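Local coordinates for protein STM4351 (Salmonella enterica, PDB 2Y7I) that binds arginine with high specificity in the periplasm and belongs to the bacterial solute-binding protein family 3, at residues A[124-128]-A[129-133]; A[202-205]-A[206-209]. All coordinates share one frame; numbering follows the deposited sequence.

How the contacts relate
Contacts 1 and 2 are both local, each made along one helix, and they lie on opposite sides of the chain's centre, with their centres 35 Å apart and their nearest atoms about 21 Å apart. Contact 1 closes helix 122-130 in the beta-alpha-beta unit with strands 114-118 and 135-139; its Arg125 side chain comes within about 8 Å of the bound arginine. Contact 2 lies in helix 200-214, which packs on strand 194-195 and helix 31-42; there the Asn207 side chain is about 5 Å from a zinc ion. This separation is consistent with a two-lobed periplasmic binding protein that holds its ligand in the cleft between lobes.

Contact 1. Residues A[124-128]-A[129-133]; sequences QRYLQ and DKQQA. With ACT (acetate ion), chain G.
The ring of Tyr126 overlaps the aliphatic start of Lys130, whose CB lies 3.5 Å from CE1, the two side chains crossing at about a right angle. Gln131 meets the same ring at CE2 through its CG, then folds at chi2 (-67°) to bring its amide round to the phenol. There NE2 donates to Tyr126 OH over 3.0 Å, nearly straight at 168°, with the oxygen in the plane of the amide. Glutamine suits this place because its methylenes can pack while its amide bonds; Gln131 CB also rests 3.7 Å from Leu127 CD2, and Leu127 itself is buried against Val115 and Leu117 of strand 114-118.

These contacts gather where helix 122-130 of the beta-alpha-beta unit ends. Lys130 N still makes a regular bond to Tyr126 O, but Gln131, the first residue to leave helical geometry, reaches Leu127 O at 3.1 Å from its backbone N, which stands above the carbonyl plane. The next residue, Gln132, adds a weak bond from NE2 to Gln128 O.

Arg125 and Asp129, four residues apart, form a long salt bridge on another side of the helix, Arg125 NH1 to Asp129 OD2 at 3.8 Å, with guanidinium and carboxylate planes 76° from each other and no N-H aimed at the oxygen. A water in the guanidinium plane bridges the two, accepting from NH1 and donating to OD2, which is also bonded to Tyr186 OH. Arg125 NE turns instead to an acetate, probably from the crystallisation liquor, 2.8 Å away at OXT; Thr76 also bonds that ion. The attraction between Arg125 and Asp129 is therefore probably mostly electrostatic, with water and Tyr186 supplying directed bonds to the carboxylate.

Contact 2. Residues A[202-205]-A[206-209]; sequences LLQE and INAA
The side-chain amides of Gln204 and Asn207 run alongside each other in the same direction, with their planes 35° apart. Within the plane of its own amide, Asn207 ND2 sends an N-H to Gln204 OE1, 3.3 Å away and almost straight at 173°; seen from Gln204, however, the donor stands above the carbonyl plane. This is an i to i+3 side-chain bond along alpha helix 200-214, whose own i to i+4 bonds run from the N atoms of Ile206 to Ala209 to the carbonyls of Leu202 to Glu205.

A bend at chi2 (-31°) turns the Gln204 amide to meet its neighbour. Each amide also has a partner elsewhere: Gln204 NE2 donates to Asp200 OD1, and Asn207 OD1 accepts from Gln87 N. Groups that both donate and accept suit these places, since the amides link the helix to its own first turn and to a nearby loop. Leu203 lends its CG to the flank of Asn207, 4.0 Å from ND2.

The buried side is apolar. Leu202 and Ile206, one turn apart, both rest on Val195 of strand 194-195, while Ala209, small enough for close approach, fits against Val39 and Glu42 of helix 31-42. Glu205 reaches away to a salt bridge with Arg6. Leu202 carries its CG anti to the backbone N, which brings its methyls up to Ile206, and CD1 of Leu202 lies only 3.3 Å from CD1 of Ile206, closer than two methyls normally approach.

Contact 1. Residues A[124-128]-A[129-133]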
loop_
_atom_site.group_PDB
_atom_site.type_symbol
_atom_site.label_atom_id
_atom_site.label_comp_id
_atom_site.label_asym_id
_atom_site.label_seq_id
_atom_site.Cartn_x
_atom_site.Cartn_y
_atom_site.Cartn_z
ATOM N N GLN A 124 1.420 -27.230 5.398
ATOM C CA GLN A 124 1.105 -28.535 5.942
ATOM C C GLN A 124 -0.069 -29.150 5.183
ATOM O O GLN A 124 -0.013 -30.315 4.789
ATOM C CB GLN A 124 0.781 -28.431 7.436
ATOM C CG GLN A 124 0.285 -29.733 8.061
ATOM C CD GLN A 124 0.098 -29.604 9.571
ATOM O OE1 GLN A 124 -0.699 -28.786 10.046
ATOM N NE2 GLN A 124 0.829 -30.422 10.328
ATOM N N ARG A 125 -1.116 -28.357 4.961
ATOM C CA ARG A 125 -2.312 -28.850 4.284
ATOM C C ARG A 125 -1.999 -29.225 2.835
ATOM O O ARG A 125 -2.391 -30.306 2.371
ATOM C CB ARG A 125 -3.458 -27.836 4.365
ATOM C CG ARG A 125 -4.809 -28.421 3.967
ATOM C CD ARG A 125 -5.971 -27.469 4.286
ATOM N NE ARG A 125 -6.090 -26.355 3.338
ATOM C CZ ARG A 125 -6.801 -26.390 2.212
ATOM N NH1 ARG A 125 -7.450 -27.494 1.854
ATOM N NH2 ARG A 125 -6.857 -25.314 1.432
ATOM N N TYR A 126 -1.273 -28.350 2.138
ATOM C CA TYR A 126 -0.852 -28.639 0.768
ATOM C C TYR A 126 -0.093 -29.958 0.648
ATOM O O TYR A 126 -0.454 -30.790 -0.191
ATOM C CB TYR A 126 -0.040 -27.495 0.120
ATOM C CG TYR A 126 0.497 -27.914 -1.233
ATOM C CD1 TYR A 126 -0.328 -27.942 -2.362
ATOM C CD2 TYR A 126 1.807 -28.354 -1.367
ATOM C CE1 TYR A 126 0.155 -28.368 -3.598
ATOM C CE2 TYR A 126 2.298 -28.783 -2.591
ATOM C CZ TYR A 126 1.468 -28.793 -3.697
ATOM O OH TYR A 126 1.965 -29.224 -4.899
ATOM N N LEU A 127 0.965 -30.140 1.448
ATOM C CA LEU A 127 1.769 -31.372 1.348
ATOM C C LEU A 127 0.970 -32.617 1.690
ATOM O O LEU A 127 1.110 -33.653 1.027
ATOM C CB LEU A 127 3.004 -31.331 2.238
ATOM C CG LEU A 127 4.397 -30.932 1.747
ATOM C CD1 LEU A 127 5.417 -31.850 2.448
ATOM C CD2 LEU A 127 4.610 -30.981 0.228
ATOM N N GLN A 128 0.145 -32.518 2.732
ATOM C CA GLN A 128 -0.691 -33.650 3.156
ATOM C C GLN A 128 -1.676 -34.065 2.076
ATOM O O GLN A 128 -1.934 -35.255 1.894
ATOM C CB GLN A 128 -1.429 -33.332 4.469
ATOM C CG GLN A 128 -0.528 -33.472 5.697
ATOM C CD GLN A 128 -1.161 -32.989 7.000
ATOM O OE1 GLN A 128 -0.528 -33.046 8.062
ATOM N NE2 GLN A 128 -2.390 -32.497 6.926
ATOM N N ASP A 129 -2.225 -33.081 1.364
ATOM C CA ASP A 129 -3.260 -33.347 0.368
ATOM C C ASP A 129 -2.710 -33.704 -0.992
ATOM O O ASP A 129 -3.206 -34.636 -1.632
ATOM C CB ASP A 129 -4.172 -32.140 0.200
ATOM C CG ASP A 129 -5.050 -31.902 1.399
ATOM O OD1 ASP A 129 -5.106 -32.773 2.288
ATOM O OD2 ASP A 129 -5.681 -30.830 1.451
ATOM N N LYS A 130 -1.702 -32.950 -1.428
ATOM C CA LYS A 130 -1.282 -32.950 -2.823
ATOM C C LYS A 130 0.078 -33.593 -3.082
ATOM O O LYS A 130 0.454 -33.789 -4.231
ATOM C CB LYS A 130 -1.318 -31.521 -3.391
ATOM C CG LYS A 130 -2.700 -30.836 -3.312
ATOM C CD LYS A 130 -3.744 -31.620 -4.070
ATOM C CE LYS A 130 -5.040 -30.851 -4.227
ATOM N NZ LYS A 130 -6.016 -31.705 -4.949
ATOM N N GLN A 131 0.802 -33.934 -2.022
ATOM C CA GLN A 131 2.097 -34.580 -2.180
ATOM C C GLN A 131 2.246 -35.744 -1.211
ATOM O O GLN A 131 3.169 -35.780 -0.394
ATOM C CB GLN A 131 3.244 -33.573 -2.006
ATOM C CG GLN A 131 3.234 -32.402 -2.982
ATOM C CD GLN A 131 3.496 -32.801 -4.424
ATOM O OE1 GLN A 131 3.973 -33.908 -4.715
ATOM N NE2 GLN A 131 3.208 -31.884 -5.337
ATOM N N GLN A 132 1.360 -36.723 -1.350
ATOM C CA GLN A 132 1.237 -37.791 -0.365
ATOM C C GLN A 132 2.375 -38.808 -0.340
ATOM O O GLN A 132 2.485 -39.577 0.614
ATOM C CB GLN A 132 -0.117 -38.483 -0.506
ATOM C CG GLN A 132 -1.271 -37.505 -0.325
ATOM C CD GLN A 132 -2.622 -38.177 -0.262
ATOM O OE1 GLN A 132 -2.753 -39.361 -0.556
ATOM N NE2 GLN A 132 -3.640 -37.419 0.141
ATOM N N ALA A 133 3.218 -38.811 -1.374
ATOM C CA ALA A 133 4.379 -39.700 -1.409
ATOM C C ALA A 133 5.547 -39.128 -0.594
ATOM O O ALA A 133 6.564 -39.802 -0.395
ATOM C CB ALA A 133 4.802 -39.982 -2.854
HETATM C C ACT G . -5.585 -23.747 5.838
HETATM O O ACT G . -6.335 -23.044 6.545
HETATM O OXT ACT G . -5.912 -23.861 4.630
HETATM C CH3 ACT G . -4.361 -24.404 6.406
HETATM O O HOH W 1 -7.602 -30.068 2.876
#

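Contact 2. Residues A[202-205]-A[206-209]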
loop_
_atom_site.group_PDB
_atom_site.type_symbol
_atom_site.label_atom_id
_atom_site.label_comp_id
_atom_site.label_asym_id
_atom_site.label_seq_id
_atom_site.Cartn_x
_atom_site.Cartn_y
_atom_site.Cartn_z
ATOM N N LEU A 202 -13.900 -3.355 16.210
ATOM C CA LEU A 202 -12.459 -3.418 16.157
ATOM C C LEU A 202 -11.988 -3.691 14.722
ATOM O O LEU A 202 -11.071 -3.035 14.240
ATOM C CB LEU A 202 -11.944 -4.482 17.126
ATOM C CG LEU A 202 -10.443 -4.714 17.318
ATOM C CD1 LEU A 202 -9.965 -5.747 16.353
ATOM C CD2 LEU A 202 -9.622 -3.430 17.188
ATOM N N LEU A 203 -12.606 -4.662 14.051
ATOM C CA LEU A 203 -12.196 -5.006 12.685
ATOM C C LEU A 203 -12.257 -3.790 11.756
ATOM O O LEU A 203 -11.323 -3.551 10.984
ATOM C CB LEU A 203 -13.060 -6.138 12.130
ATOM C CG LEU A 203 -12.795 -6.581 10.693
ATOM C CD1 LEU A 203 -11.439 -7.247 10.582
ATOM C CD2 LEU A 203 -13.897 -7.536 10.273
ATOM N N GLN A 204 -13.347 -3.022 11.831
ATOM C CA GLN A 204 -13.499 -1.850 10.961
ATOM C C GLN A 204 -12.527 -0.711 11.303
ATOM O O GLN A 204 -12.122 0.051 10.424
ATOM C CB GLN A 204 -14.953 -1.361 10.899
ATOM C CG GLN A 204 -15.958 -2.370 10.279
ATOM C CD GLN A 204 -15.362 -3.298 9.203
ATOM O OE1 GLN A 204 -14.595 -2.871 8.329
ATOM N NE2 GLN A 204 -15.730 -4.577 9.267
ATOM N N GLU A 205 -12.149 -0.608 12.575
ATOM C CA GLU A 205 -11.116 0.337 12.984
ATOM C C GLU A 205 -9.795 -0.052 12.340
ATOM O O GLU A 205 -9.072 0.804 11.830
ATOM C CB GLU A 205 -10.928 0.309 14.486
ATOM C CG GLU A 205 -11.848 1.194 15.264
ATOM C CD GLU A 205 -11.343 1.360 16.682
ATOM O OE1 GLU A 205 -11.571 0.447 17.503
ATOM O OE2 GLU A 205 -10.673 2.377 16.955
ATOM N N ILE A 206 -9.495 -1.348 12.382
ATOM C CA ILE A 206 -8.275 -1.903 11.792
ATOM C C ILE A 206 -8.259 -1.686 10.277
ATOM O O ILE A 206 -7.235 -1.280 9.712
ATOM C CB ILE A 206 -8.112 -3.404 12.128
ATOM C CG1 ILE A 206 -7.653 -3.577 13.580
ATOM C CG2 ILE A 206 -7.111 -4.086 11.180
ATOM C CD1 ILE A 206 -7.747 -5.005 14.075
ATOM N N ASN A 207 -9.386 -1.963 9.620
ATOM C CA ASN A 207 -9.500 -1.700 8.181
ATOM C C ASN A 207 -9.322 -0.229 7.807
ATOM O O ASN A 207 -8.636 0.088 6.835
ATOM C CB ASN A 207 -10.825 -2.235 7.627
ATOM C CG ASN A 207 -10.744 -3.706 7.264
ATOM O OD1 ASN A 207 -9.694 -4.191 6.845
ATOM N ND2 ASN A 207 -11.848 -4.427 7.438
ATOM N N ALA A 208 -9.940 0.664 8.576
ATOM C CA ALA A 208 -9.805 2.091 8.324
ATOM C C ALA A 208 -8.338 2.515 8.477
ATOM O O ALA A 208 -7.851 3.339 7.710
ATOM C CB ALA A 208 -10.699 2.896 9.249
ATOM N N ALA A 209 -7.646 1.932 9.454
ATOM C CA ALA A 209 -6.227 2.215 9.679
ATOM C C ALA A 209 -5.346 1.648 8.557
ATOM O O ALA A 209 -4.440 2.334 8.065
ATOM C CB ALA A 209 -5.785 1.679 11.038
#